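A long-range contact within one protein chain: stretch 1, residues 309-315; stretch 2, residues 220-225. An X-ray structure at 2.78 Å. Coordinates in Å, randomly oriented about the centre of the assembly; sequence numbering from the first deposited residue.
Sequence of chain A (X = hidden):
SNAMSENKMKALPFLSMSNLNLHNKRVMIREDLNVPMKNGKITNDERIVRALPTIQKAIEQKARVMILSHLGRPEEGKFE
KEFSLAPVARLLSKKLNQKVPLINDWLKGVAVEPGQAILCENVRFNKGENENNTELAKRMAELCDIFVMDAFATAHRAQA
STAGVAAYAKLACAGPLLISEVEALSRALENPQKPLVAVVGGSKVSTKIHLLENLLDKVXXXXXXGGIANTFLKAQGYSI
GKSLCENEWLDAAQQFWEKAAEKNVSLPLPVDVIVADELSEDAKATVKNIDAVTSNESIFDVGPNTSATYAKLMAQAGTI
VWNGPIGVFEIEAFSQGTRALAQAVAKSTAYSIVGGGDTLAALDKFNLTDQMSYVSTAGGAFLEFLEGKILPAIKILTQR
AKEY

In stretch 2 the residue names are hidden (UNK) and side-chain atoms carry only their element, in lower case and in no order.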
# COMPACT_ATOMS: atom_id res chain seq x y z
N THR A 309 10.76 -23.48 8.53
CA THR A 309 9.47 -23.76 7.90
C THR A 309 9.09 -22.64 6.93
O THR A 309 8.74 -22.91 5.76
CB THR A 309 8.39 -23.95 8.97
OG1 THR A 309 8.60 -25.22 9.60
CG2 THR A 309 6.98 -23.88 8.36
N TYR A 310 9.17 -21.39 7.38
CA TYR A 310 8.88 -20.27 6.48
C TYR A 310 9.86 -20.27 5.30
O TYR A 310 9.46 -20.06 4.15
CB TYR A 310 8.96 -18.92 7.19
CG TYR A 310 8.03 -18.72 8.37
CD1 TYR A 310 6.97 -19.60 8.64
CD2 TYR A 310 8.19 -17.62 9.21
CE1 TYR A 310 6.12 -19.39 9.74
CE2 TYR A 310 7.34 -17.41 10.29
CZ TYR A 310 6.31 -18.29 10.54
OH TYR A 310 5.49 -18.04 11.61
N ALA A 311 11.14 -20.49 5.58
CA ALA A 311 12.16 -20.48 4.54
C ALA A 311 11.89 -21.53 3.45
O ALA A 311 12.22 -21.30 2.27
CB ALA A 311 13.54 -20.69 5.17
N LYS A 312 11.31 -22.66 3.83
CA LYS A 312 10.94 -23.71 2.86
C LYS A 312 9.83 -23.23 1.94
O LYS A 312 9.92 -23.37 0.73
CB LYS A 312 10.53 -25.00 3.59
CG LYS A 312 10.30 -26.24 2.69
CD LYS A 312 10.43 -27.56 3.50
CE LYS A 312 10.01 -28.82 2.71
NZ LYS A 312 10.81 -29.03 1.46
N LEU A 313 8.78 -22.65 2.52
CA LEU A 313 7.61 -22.24 1.74
C LEU A 313 7.94 -21.09 0.76
O LEU A 313 7.39 -21.04 -0.35
CB LEU A 313 6.45 -21.85 2.68
CG LEU A 313 5.95 -22.95 3.63
CD1 LEU A 313 4.93 -22.43 4.65
CD2 LEU A 313 5.39 -24.10 2.84
N MET A 314 8.84 -20.19 1.17
CA MET A 314 9.30 -19.13 0.27
C MET A 314 10.10 -19.69 -0.90
O MET A 314 9.90 -19.28 -2.05
CB MET A 314 10.14 -18.08 1.02
CG MET A 314 9.38 -17.30 2.11
SD MET A 314 7.69 -16.86 1.69
CE MET A 314 6.92 -17.08 3.30
N ALA A 315 11.01 -20.62 -0.60
CA ALA A 315 11.88 -21.23 -1.62
C ALA A 315 11.09 -22.02 -2.67
O ALA A 315 11.45 -22.08 -3.85
CB ALA A 315 12.92 -22.11 -0.95
N UNK A 220 -2.24 -20.93 -1.16
CA UNK A 220 -1.99 -22.34 -0.88
C UNK A 220 -1.42 -22.52 0.52
O UNK A 220 -1.79 -23.45 1.23
c UNK A 220 -1.07 -22.91 -1.94
o UNK A 220 -2.51 -23.79 -3.59
o UNK A 220 -1.38 -22.00 -4.10
c UNK A 220 -1.69 -22.90 -3.31
N UNK A 221 -0.52 -21.62 0.91
CA UNK A 221 0.01 -21.54 2.26
C UNK A 221 -0.30 -20.15 2.77
O UNK A 221 -0.39 -19.20 1.97
n UNK A 221 1.47 -24.99 0.49
c UNK A 221 1.95 -23.76 0.65
c UNK A 221 1.52 -21.77 2.25
c UNK A 221 2.00 -23.23 2.09
o UNK A 221 2.36 -23.08 -0.30
N UNK A 222 -0.47 -20.01 4.10
CA UNK A 222 -0.60 -18.69 4.73
C UNK A 222 0.16 -18.66 6.05
O UNK A 222 0.09 -19.60 6.84
c UNK A 222 -2.38 -16.97 5.63
c UNK A 222 -2.26 -15.87 4.60
c UNK A 222 -3.77 -16.96 6.26
c UNK A 222 -2.07 -18.34 4.99
N UNK A 223 0.89 -17.57 6.29
CA UNK A 223 1.75 -17.44 7.47
C UNK A 223 1.42 -16.18 8.24
O UNK A 223 1.53 -15.07 7.72
c UNK A 223 5.12 -18.64 5.99
c UNK A 223 3.73 -18.70 6.57
c UNK A 223 3.22 -17.35 7.06
c UNK A 223 4.08 -16.89 8.24
N UNK A 224 1.02 -16.35 9.49
CA UNK A 224 0.77 -15.21 10.36
C UNK A 224 1.99 -14.98 11.24
O UNK A 224 2.64 -15.94 11.66
c UNK A 224 -0.29 -16.54 12.24
c UNK A 224 -1.71 -15.69 10.39
c UNK A 224 -0.50 -15.42 11.24
N UNK A 225 2.28 -13.71 11.52
CA UNK A 225 3.39 -13.30 12.38
C UNK A 225 3.01 -12.22 13.38
O UNK A 225 2.02 -11.49 13.19

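Position 220 carries four side-chain atoms, two carbons and two oxygens, with both oxygens on the second carbon. A carboxylate bonded directly to CB is an aspartate. Its side chain comes no nearer to the helix of stretch 1 than the 8.1 Å from its CB to Leu 313 CD2, so it takes no part in the contact, and one carboxylate oxygen is hydrogen-bonded elsewhere in the structure. The residue is Asp 220, in the loop that leads into the strand.

Position 221 opens the strand. It has three carbons in an unbranched row, the third bearing one oxygen and one nitrogen: a carboxamide after two methylenes. The CA-to-CB bond points toward the helix, and the second carbon of the row lies 3.6 Å from Leu 313 CD2. The chain length and the terminal amide give Gln 221. The closest approach is through CG, and no hydrogen bond to the helix accompanies it.

Position 222 has four carbons, forked at the second, and no heteroatom. A fork one carbon beyond CB identifies leucine. With phi/psi of -140/136° the backbone is extended, and CA-to-CB points away from the helix; the nearest side-chain approach is 8.1 Å, from its CB to Leu 313 CD1. Leu 222 is buried, but not by this contact.

Position 223 also has four carbons, but the fork is at CB itself, and one arm is two carbons long. That pattern is isoleucine. CA-to-CB again points toward the helix, as the alternation along a strand predicts. With chi1 at -73° (m) and chi2 at 173° (t), the longer arm of Ile 223 extends to the helix, where CD1 lies 3.4 Å from Tyr 310 CD1, 3.6 Å from Met 314 CE and 4.0 Å from Leu 313 CD1. The shorter arm meets the tyrosine differently: CG2 sits 3.7 Å from the ring centroid of Tyr 310 and 20° off the ring normal, a CH-pi contact over one face.

Position 224 has three carbons, CB carrying two others, which is valine. Its CA-to-CB bond points away, and its CG2 remains 6.0 Å from Tyr 310 OH. The backbone of Val 224 comes closer: its O is 3.5 Å from Tyr 310 OH, a proximity without a hydrogen bond.

Position 225 has no side-chain atoms and is therefore Gly 225.

The contact is an apolar packing of helix against strand, with axes 10.3 Å apart at closest approach and running at 141° to one another. The register pairs Tyr 310 with Ile 223 and Leu 313 with Gln 221, whose CA atoms lie 7.7 Å and 7.6 Å apart respectively. Ile 223 has the largest covered area, 97 of the 276 Å² buried in total, because it engages three helix side chains. Tyr 310 and Met 314 contribute through their ends, although their CA-to-CB bonds point sideways and away. No hydrogen bond crosses between the stretches, so shape and hydrophobic burial account for the direct contact.

Stretch 2 220-225: DQLIVG
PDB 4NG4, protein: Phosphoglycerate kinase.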